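Local coordinates for protein putative rubredoxin reductase (PDB 3FG2) that uses FAD to pass electrons from NADH to a ferredoxin, probably the one that serves the cytochrome P450 CYP199A2, at residues I153-A158 / S322-D327. Residues are numbered along the deposited sequence; the frame is centred on the assembly and turned at random.
Sequences IGLEFA and SDQGDD. With FAD (flavin-adenine dinucleotide), chain B; GOL (glycerol), chain C.
Glu156 and Ser322 show how one buried carboxylate can join a helix to the edge of a sheet. Two hydrogen bonds grip Glu156 OE2. Ser322 OG donates to it at 2.6 Å on the anti side of the carboxylate. The backbone N of Asp323, 2.9 Å from Glu156 OE2, comes from above the opposite face in a bent bond (144°). Ser322 OG lies anti to its own backbone N (chi1 -174°), which turns the hydroxyl to the helix. While donating to Glu156, that hydroxyl also accepts from Gln324 NE2, 3.2 Å from Ser322 OG, in a nearly straight bond, a second-shell link that orients the serine. The other carboxylate oxygen, OE1, forms a salt bridge with Lys47, which itself binds FAD, and accepts from Ser46 OG. An alanine in place of Glu156 would probably leave Ser322 OG and Asp323 N without their acceptor and Lys47 without its salt-bridge partner.

Van der Waals contact runs beside this network. Gln324 CG meets Glu156 CG at 3.7 Å, while the amide end lies against Leu155; Gln324 OE1 lies 3.4 Å from Leu155 CB and is hydrogen-bonded to His194 NE2. A glycerol, probably from the crystallisation liquor, bridges Glu156 O and Gly325 O.

Beyond Gln324 the chain reverses through a type II' turn into strand 327-333, and Asp327 is tied to Arg193 and Tyr189 on helix 184-196. Helix 152-163, whose Ile153 touches the flavin through CD1, carries Gly154, the last glycine of what is probably a Rossmann-type GxGxxG motif. Helix 153-158 runs at 32° to strand 322-324, and the contact joins the probable NADH-binding domain to the outermost strand 319-324 of the antiparallel C-terminal sheet.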
ATOM      1  N   ILE A 153      -2.978   7.674   1.567  1.00 23.05           N
ATOM      2  CA  ILE A 153      -1.786   8.490   1.418  1.00 22.46           C
ATOM      3  C   ILE A 153      -2.096   9.975   1.294  1.00 21.19           C
ATOM      4  O   ILE A 153      -1.499  10.797   1.981  1.00 22.31           O
ATOM      5  CB  ILE A 153      -0.962   8.019   0.208  1.00 22.46           C
ATOM      6  CG1 ILE A 153      -0.563   6.556   0.416  1.00 22.15           C
ATOM      7  CG2 ILE A 153       0.285   8.899   0.044  1.00 23.20           C
ATOM      8  CD1 ILE A 153       0.114   5.922  -0.768  1.00 21.73           C
ATOM      9  N   GLY A 154      -3.036  10.316   0.424  1.00 20.66           N
ATOM     10  CA  GLY A 154      -3.392  11.708   0.245  1.00 16.90           C
ATOM     11  C   GLY A 154      -3.789  12.405   1.534  1.00 17.78           C
ATOM     12  O   GLY A 154      -3.386  13.547   1.771  1.00 16.16           O
ATOM     13  N   LEU A 155      -4.578  11.731   2.370  1.00 17.73           N
ATOM     14  CA  LEU A 155      -5.030  12.328   3.622  1.00 17.49           C
ATOM     15  C   LEU A 155      -3.935  12.356   4.674  1.00 18.99           C
ATOM     16  O   LEU A 155      -3.841  13.307   5.451  1.00 18.40           O
ATOM     17  CB  LEU A 155      -6.258  11.588   4.156  1.00 18.36           C
ATOM     18  CG  LEU A 155      -7.512  11.699   3.267  1.00 20.06           C
ATOM     19  CD1 LEU A 155      -8.670  10.937   3.900  1.00 17.76           C
ATOM     20  CD2 LEU A 155      -7.894  13.164   3.089  1.00 17.71           C
ATOM     21  N   GLU A 156      -3.107  11.317   4.708  1.00 18.67           N
ATOM     22  CA  GLU A 156      -2.021  11.284   5.667  1.00 18.78           C
ATOM     23  C   GLU A 156      -1.127  12.485   5.359  1.00 19.59           C
ATOM     24  O   GLU A 156      -0.630  13.148   6.268  1.00 18.46           O
ATOM     25  CB  GLU A 156      -1.244   9.967   5.551  1.00 20.93           C
ATOM     26  CG  GLU A 156      -2.103   8.734   5.836  1.00 23.25           C
ATOM     27  CD  GLU A 156      -1.316   7.433   5.879  1.00 25.51           C
ATOM     28  OE1 GLU A 156      -0.202   7.373   5.312  1.00 26.21           O
ATOM     29  OE2 GLU A 156      -1.823   6.457   6.475  1.00 28.19           O
ATOM     30  N   PHE A 157      -0.952  12.780   4.073  1.00 18.56           N
ATOM     31  CA  PHE A 157      -0.138  13.918   3.660  1.00 19.12           C
ATOM     32  C   PHE A 157      -0.847  15.227   3.992  1.00 20.11           C
ATOM     33  O   PHE A 157      -0.270  16.121   4.611  1.00 21.93           O
ATOM     34  CB  PHE A 157       0.140  13.885   2.152  1.00 16.86           C
ATOM     35  CG  PHE A 157       0.662  15.190   1.614  1.00 17.35           C
ATOM     36  CD1 PHE A 157       1.967  15.595   1.874  1.00 16.41           C
ATOM     37  CD2 PHE A 157      -0.181  16.056   0.914  1.00 16.36           C
ATOM     38  CE1 PHE A 157       2.426  16.839   1.453  1.00 15.76           C
ATOM     39  CE2 PHE A 157       0.265  17.301   0.489  1.00 13.46           C
ATOM     40  CZ  PHE A 157       1.573  17.698   0.761  1.00 13.85           C
ATOM     41  N   ALA A 158      -2.104  15.332   3.577  1.00 19.17           N
ATOM     42  CA  ALA A 158      -2.886  16.539   3.807  1.00 19.98           C
ATOM     43  C   ALA A 158      -2.848  17.050   5.244  1.00 19.69           C
ATOM     44  O   ALA A 158      -2.724  18.249   5.476  1.00 20.32           O
ATOM     45  CB  ALA A 158      -4.322  16.308   3.388  1.00 20.36           C
ATOM     46  N   SER A 322      -3.808   3.240   8.828  1.00 22.57           N
ATOM     47  CA  SER A 322      -3.523   4.557   8.278  1.00 24.04           C
ATOM     48  C   SER A 322      -3.396   5.528   9.444  1.00 24.37           C
ATOM     49  O   SER A 322      -4.163   5.449  10.407  1.00 24.08           O
ATOM     50  CB  SER A 322      -4.665   4.991   7.348  1.00 23.10           C
ATOM     51  OG  SER A 322      -4.358   6.201   6.682  1.00 21.57           O
ATOM     52  N   ASP A 323      -2.424   6.433   9.360  1.00 25.30           N
ATOM     53  CA  ASP A 323      -2.193   7.417  10.421  1.00 25.37           C
ATOM     54  C   ASP A 323      -2.468   8.809   9.866  1.00 23.75           C
ATOM     55  O   ASP A 323      -1.647   9.365   9.135  1.00 25.92           O
ATOM     56  CB  ASP A 323      -0.735   7.345  10.916  1.00 27.78           C
ATOM     57  CG  ASP A 323      -0.377   5.990  11.529  1.00 29.94           C
ATOM     58  OD1 ASP A 323       0.805   5.793  11.899  1.00 30.13           O
ATOM     59  OD2 ASP A 323      -1.269   5.123  11.641  1.00 28.13           O
ATOM     60  N   GLN A 324      -3.617   9.378  10.207  1.00 20.12           N
ATOM     61  CA  GLN A 324      -3.965  10.702   9.706  1.00 17.60           C
ATOM     62  C   GLN A 324      -4.048  11.701  10.844  1.00 16.29           C
ATOM     63  O   GLN A 324      -4.954  11.634  11.686  1.00 16.23           O
ATOM     64  CB  GLN A 324      -5.290  10.636   8.931  1.00 15.11           C
ATOM     65  CG  GLN A 324      -5.210   9.781   7.653  1.00 13.27           C
ATOM     66  CD  GLN A 324      -6.572   9.532   7.014  1.00 16.55           C
ATOM     67  OE1 GLN A 324      -7.455  10.390   7.063  1.00 16.96           O
ATOM     68  NE2 GLN A 324      -6.742   8.358   6.400  1.00 10.62           N
ATOM     69  N   GLY A 325      -3.096  12.629  10.863  1.00 14.92           N
ATOM     70  CA  GLY A 325      -3.063  13.629  11.913  1.00 17.86           C
ATOM     71  C   GLY A 325      -2.822  12.940  13.245  1.00 19.64           C
ATOM     72  O   GLY A 325      -1.825  12.242  13.417  1.00 19.38           O
ATOM     73  N   ASP A 326      -3.736  13.114  14.190  1.00 20.11           N
ATOM     74  CA  ASP A 326      -3.577  12.476  15.487  1.00 22.02           C
ATOM     75  C   ASP A 326      -4.411  11.209  15.617  1.00 21.19           C
ATOM     76  O   ASP A 326      -4.369  10.547  16.647  1.00 21.28           O
ATOM     77  CB  ASP A 326      -3.941  13.453  16.605  1.00 23.52           C
ATOM     78  CG  ASP A 326      -3.023  14.652  16.639  1.00 27.00           C
ATOM     79  OD1 ASP A 326      -1.809  14.467  16.399  1.00 29.64           O
ATOM     80  OD2 ASP A 326      -3.500  15.771  16.914  1.00 29.06           O
ATOM     81  N   ASP A 327      -5.161  10.874  14.571  1.00 21.64           N
ATOM     82  CA  ASP A 327      -6.016   9.688  14.590  1.00 23.40           C
ATOM     83  C   ASP A 327      -5.353   8.478  13.948  1.00 22.53           C
ATOM     84  O   ASP A 327      -4.584   8.610  12.994  1.00 23.49           O
ATOM     85  CB  ASP A 327      -7.341   9.956  13.858  1.00 24.64           C
ATOM     86  CG  ASP A 327      -8.231  10.950  14.583  1.00 24.85           C
ATOM     87  OD1 ASP A 327      -8.578  10.704  15.757  1.00 24.63           O
ATOM     88  OD2 ASP A 327      -8.594  11.977  13.968  1.00 27.61           O
TER
HETATM   89  PA  FAD B 449       7.122  -2.116  -2.922  1.00 26.04           P
HETATM   90  O1A FAD B 449       6.557  -1.013  -3.741  1.00 24.05           O
HETATM   91  O2A FAD B 449       7.466  -1.922  -1.627  1.00 25.47           O
HETATM   92  O5B FAD B 449       8.473  -2.302  -3.633  1.00 24.90           O
HETATM   93  C5B FAD B 449       8.629  -2.584  -5.060  1.00 25.89           C
HETATM   94  C4B FAD B 449      10.137  -2.377  -5.324  1.00 25.82           C
HETATM   95  O4B FAD B 449      10.451  -3.064  -6.594  1.00 24.46           O
HETATM   96  C3B FAD B 449      10.585  -0.917  -5.522  1.00 27.30           C
HETATM   97  O3B FAD B 449      11.718  -0.514  -4.819  1.00 30.34           O
HETATM   98  C2B FAD B 449      10.644  -0.812  -7.020  1.00 27.08           C
HETATM   99  O2B FAD B 449      11.406   0.263  -7.475  1.00 27.50           O
HETATM  100  C1B FAD B 449      11.273  -2.129  -7.366  1.00 27.42           C
HETATM  101  N9A FAD B 449      11.118  -2.610  -8.741  1.00 28.16           N
HETATM  102  C8A FAD B 449      10.022  -2.459  -9.552  1.00 28.21           C
HETATM  103  N7A FAD B 449      10.189  -3.000 -10.753  1.00 29.32           N
HETATM  104  C5A FAD B 449      11.446  -3.530 -10.733  1.00 29.92           C
HETATM  105  C6A FAD B 449      12.226  -4.261 -11.758  1.00 31.86           C
HETATM  106  N6A FAD B 449      11.788  -4.540 -12.964  1.00 33.57           N
HETATM  107  N1A FAD B 449      13.489  -4.648 -11.357  1.00 32.68           N
HETATM  108  C2A FAD B 449      13.988  -4.378 -10.105  1.00 32.09           C
HETATM  109  N3A FAD B 449      13.343  -3.717  -9.114  1.00 31.63           N
HETATM  110  C4A FAD B 449      12.071  -3.311  -9.476  1.00 29.84           C
HETATM  111  N1  FAD B 449       0.599  -0.333   3.820  1.00 20.90           N
HETATM  112  C2  FAD B 449       0.158  -0.567   5.056  1.00 21.55           C
HETATM  113  O2  FAD B 449      -0.259  -1.640   5.375  1.00 21.84           O
HETATM  114  N3  FAD B 449       0.162   0.446   6.070  1.00 21.24           N
HETATM  115  C4  FAD B 449       0.632   1.723   5.814  1.00 23.27           C
HETATM  116  O4  FAD B 449       0.625   2.556   6.702  1.00 25.16           O
HETATM  117  C4X FAD B 449       1.122   1.991   4.465  1.00 22.39           C
HETATM  118  N5  FAD B 449       1.603   3.220   4.157  1.00 22.12           N
HETATM  119  C5X FAD B 449       2.068   3.439   2.873  1.00 20.30           C
HETATM  120  C6  FAD B 449       2.583   4.732   2.572  1.00 19.35           C
HETATM  121  C7  FAD B 449       3.076   5.042   1.321  1.00 18.35           C
HETATM  122  C7M FAD B 449       3.612   6.435   1.053  1.00 18.38           C
HETATM  123  C8  FAD B 449       3.075   4.024   0.264  1.00 18.14           C
HETATM  124  C8M FAD B 449       3.602   4.293  -1.128  1.00 13.57           C
HETATM  125  C9  FAD B 449       2.563   2.741   0.549  1.00 17.70           C
HETATM  126  C9A FAD B 449       2.065   2.439   1.840  1.00 20.48           C
HETATM  127  N10 FAD B 449       1.537   1.131   2.209  1.00 21.33           N
HETATM  128  C10 FAD B 449       1.081   0.896   3.475  1.00 20.51           C
HETATM  129  C1' FAD B 449       1.532   0.082   1.159  1.00 18.76           C
HETATM  130  C2' FAD B 449       2.846  -0.756   1.222  1.00 20.47           C
HETATM  131  O2' FAD B 449       3.938   0.131   1.123  1.00 21.53           O
HETATM  132  C3' FAD B 449       2.823  -1.743   0.073  1.00 19.73           C
HETATM  133  O3' FAD B 449       1.721  -2.630   0.228  1.00 19.89           O
HETATM  134  C4' FAD B 449       4.117  -2.539   0.052  1.00 21.07           C
HETATM  135  O4' FAD B 449       5.256  -1.652  -0.098  1.00 19.28           O
HETATM  136  C5' FAD B 449       4.066  -3.505  -1.107  1.00 21.06           C
HETATM  137  O5' FAD B 449       5.441  -4.281  -1.122  1.00 21.57           O
HETATM  138  P   FAD B 449       6.041  -4.689  -2.437  1.00 24.67           P
HETATM  139  O1P FAD B 449       7.331  -5.428  -1.981  1.00 26.46           O
HETATM  140  O2P FAD B 449       5.189  -5.435  -3.250  1.00 25.23           O
HETATM  141  O3P FAD B 449       6.406  -3.504  -3.220  1.00 26.60           O
HETATM  142  C1  GOL C 500      -0.374  12.406   9.402  1.00 32.60           C
HETATM  143  O1  GOL C 500       0.520  11.867   8.435  1.00 38.92           O
HETATM  144  C2  GOL C 500      -0.199  11.670  10.793  1.00 33.35           C
HETATM  145  O2  GOL C 500       0.182  12.652  11.772  1.00 32.33           O
HETATM  146  C3  GOL C 500       0.891  10.540  10.760  1.00 32.53           C
HETATM  147  O3  GOL C 500       2.246  11.011  10.829  1.00 33.90           O